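Local atomic coordinates of hydroalkoxylation enzyme phnH (Penicillium herquei, PDB entry 6JJT), a protein that catalyses an enantioselective intramolecular hydroalkoxylation that closes a ring to give (2'R)-atrovenetin in the biosynthesis of phenalenones such as herqueinone. Residues Y122-L125 against N126-A130. Sequence-based numbering, arbitrary orientation.
Sequences YNWL and NNVTA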
ATOM      1  N   TYR D 122       9.025   3.156  23.790  1.00 18.28           N
ATOM      2  CA  TYR D 122       7.837   3.550  23.045  1.00 17.41           C
ATOM      3  C   TYR D 122       7.185   2.395  22.289  1.00 15.20           C
ATOM      4  O   TYR D 122       6.206   2.632  21.598  1.00 14.98           O
ATOM      5  CB  TYR D 122       8.194   4.694  22.089  1.00 17.39           C
ATOM      6  CG  TYR D 122       8.692   5.921  22.811  1.00 20.04           C
ATOM      7  CD1 TYR D 122       7.810   6.751  23.494  1.00 21.58           C
ATOM      8  CD2 TYR D 122      10.040   6.254  22.790  1.00 18.13           C
ATOM      9  CE1 TYR D 122       8.259   7.881  24.165  1.00 21.23           C
ATOM     10  CE2 TYR D 122      10.505   7.373  23.473  1.00 18.96           C
ATOM     11  CZ  TYR D 122       9.612   8.188  24.150  1.00 20.33           C
ATOM     12  OH  TYR D 122      10.071   9.317  24.789  1.00 22.05           O
ATOM     13  N   ASN D 123       7.705   1.169  22.434  1.00 17.79           N
ATOM     14  CA  ASN D 123       7.188   0.122  21.552  1.00 18.85           C
ATOM     15  C   ASN D 123       5.773  -0.339  21.943  1.00 16.84           C
ATOM     16  O   ASN D 123       5.172  -1.070  21.175  1.00 17.02           O
ATOM     17  CB  ASN D 123       8.216  -0.949  21.205  1.00 23.64           C
ATOM     18  CG  ASN D 123       8.551  -1.801  22.399  1.00 28.55           C
ATOM     19  OD1 ASN D 123       7.900  -1.688  23.432  1.00 27.28           O
ATOM     20  ND2 ASN D 123       9.557  -2.664  22.253  1.00 33.41           N
ATOM     21  N   TRP D 124       5.226   0.082  23.079  1.00 16.01           N
ATOM     22  CA  TRP D 124       3.797  -0.047  23.343  1.00 16.51           C
ATOM     23  C   TRP D 124       2.951   0.540  22.197  1.00 14.90           C
ATOM     24  O   TRP D 124       1.808   0.138  21.979  1.00 15.04           O
ATOM     25  CB  TRP D 124       3.449   0.556  24.724  1.00 19.30           C
ATOM     26  CG  TRP D 124       3.754   2.016  24.884  1.00 17.81           C
ATOM     27  CD1 TRP D 124       4.942   2.586  25.263  1.00 19.81           C
ATOM     28  CD2 TRP D 124       2.878   3.115  24.634  1.00 17.91           C
ATOM     29  NE1 TRP D 124       4.854   3.956  25.250  1.00 19.54           N
ATOM     30  CE2 TRP D 124       3.588   4.313  24.880  1.00 19.59           C
ATOM     31  CE3 TRP D 124       1.554   3.180  24.216  1.00 19.93           C
ATOM     32  CZ2 TRP D 124       3.020   5.576  24.712  1.00 19.85           C
ATOM     33  CZ3 TRP D 124       0.980   4.421  24.073  1.00 21.39           C
ATOM     34  CH2 TRP D 124       1.698   5.602  24.313  1.00 24.10           C
ATOM     35  N   LEU D 125       3.500   1.515  21.454  1.00 14.98           N
ATOM     36  CA  LEU D 125       2.742   2.141  20.369  1.00 13.48           C
ATOM     37  C   LEU D 125       2.511   1.173  19.209  1.00 12.54           C
ATOM     38  O   LEU D 125       1.563   1.366  18.451  1.00 11.92           O
ATOM     39  CB  LEU D 125       3.482   3.386  19.855  1.00 14.64           C
ATOM     40  CG  LEU D 125       3.436   4.600  20.776  1.00 16.18           C
ATOM     41  CD1 LEU D 125       4.456   5.641  20.315  1.00 16.92           C
ATOM     42  CD2 LEU D 125       1.998   5.158  20.756  1.00 17.08           C
ATOM     43  N   ASN D 126       3.314   0.116  19.151  1.00 12.39           N
ATOM     44  CA  ASN D 126       3.137  -0.855  18.096  1.00 13.80           C
ATOM     45  C   ASN D 126       1.787  -1.548  18.194  1.00 14.92           C
ATOM     46  O   ASN D 126       1.292  -2.101  17.199  1.00 15.01           O
ATOM     47  CB  ASN D 126       4.230  -1.920  18.126  1.00 13.55           C
ATOM     48  CG  ASN D 126       5.601  -1.392  17.765  1.00 14.43           C
ATOM     49  OD1 ASN D 126       5.727  -0.351  17.131  1.00 13.85           O
ATOM     50  ND2 ASN D 126       6.629  -2.102  18.149  1.00 16.32           N
ATOM     51  N   ASN D 127       1.221  -1.546  19.407  1.00 13.12           N
ATOM     52  CA  ASN D 127      -0.065  -2.181  19.617  1.00 13.95           C
ATOM     53  C   ASN D 127      -1.213  -1.195  19.618  1.00 13.34           C
ATOM     54  O   ASN D 127      -2.328  -1.587  19.963  1.00 13.82           O
ATOM     55  CB  ASN D 127      -0.065  -2.984  20.924  1.00 15.33           C
ATOM     56  CG  ASN D 127       0.972  -4.076  20.879  1.00 23.19           C
ATOM     57  OD1 ASN D 127       1.080  -4.798  19.888  1.00 22.17           O
ATOM     58  ND2 ASN D 127       1.815  -4.133  21.898  1.00 27.06           N
ATOM     59  N   VAL D 128      -0.994   0.060  19.226  1.00 11.90           N
ATOM     60  CA  VAL D 128      -2.005   1.094  19.306  1.00 11.67           C
ATOM     61  C   VAL D 128      -2.659   1.403  17.957  1.00 11.28           C
ATOM     62  O   VAL D 128      -1.971   1.632  16.943  1.00 11.89           O
ATOM     63  CB  VAL D 128      -1.424   2.407  19.891  1.00 12.37           C
ATOM     64  CG1 VAL D 128      -2.391   3.580  19.797  1.00 14.13           C
ATOM     65  CG2 VAL D 128      -0.950   2.152  21.338  1.00 12.99           C
ATOM     66  N   THR D 129      -3.978   1.520  17.939  1.00 10.93           N
ATOM     67  CA  THR D 129      -4.711   2.203  16.882  1.00 11.88           C
ATOM     68  C   THR D 129      -5.153   3.554  17.424  1.00 10.72           C
ATOM     69  O   THR D 129      -5.886   3.633  18.469  1.00 12.60           O
ATOM     70  CB  THR D 129      -6.008   1.470  16.494  1.00 10.25           C
ATOM     71  OG1 THR D 129      -6.677   1.033  17.710  1.00 11.01           O
ATOM     72  CG2 THR D 129      -5.727   0.202  15.734  1.00 12.07           C
ATOM     73  N   ALA D 130      -4.773   4.641  16.767  1.00  9.83           N
ATOM     74  CA  ALA D 130      -5.245   5.965  17.139  1.00 10.38           C
ATOM     75  C   ALA D 130      -6.092   6.619  16.079  1.00 11.65           C
ATOM     76  O   ALA D 130      -6.173   6.156  14.931  1.00 11.13           O
ATOM     77  CB  ALA D 130      -4.061   6.829  17.531  1.00 13.14           C
TER
HETATM   78  O   HOH W   1       0.273   0.714  15.746  1.00 10.70           O
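Val128 lies alongside the indole of Trp124, the two side chains pointing the same way, with Val128 CG2 4.0 Å from Trp124 CE3. The contact forms on a short 3-10 turn that leads into strand 129-133 of an eight-stranded antiparallel beta barrel. Three successive i to i+3 backbone bonds wind this turn across the two segments: Asn126 N to Asn123 O, Asn127 N to Trp124 O and Val128 N to Leu125 O. The last is 3.0 Å long.

With chi1 at 61° the indole of Trp124 is tucked over its own backbone, and Tyr122 O and Leu125 CG meet one ring face near its rim. Val128 CG2 also reaches Trp124 O at 3.5 Å and loosely meets Leu125 CD2. Leu125 and Val128 both continue onto Phe115 of strand 110-116, while Trp124 packs on Leu29 of strand 26-44. The turn is thereby joined to the barrel wall.

Asn126 ND2 passes Asn123 CB at 3.6 Å, in van der Waals contact. The Asn126 amide is buried, and ND2 donates to Thr117 O and to Asp81 OD2 of a second subunit, so the turn also contributes to the tetramer interface. Thr83 of that subunit packs on Asn126 and Asn127.

A water joins the end of the turn to the strand entry, hydrogen-bonded to Leu125 O at 3.1 Å and to Val128 O at 2.7 Å.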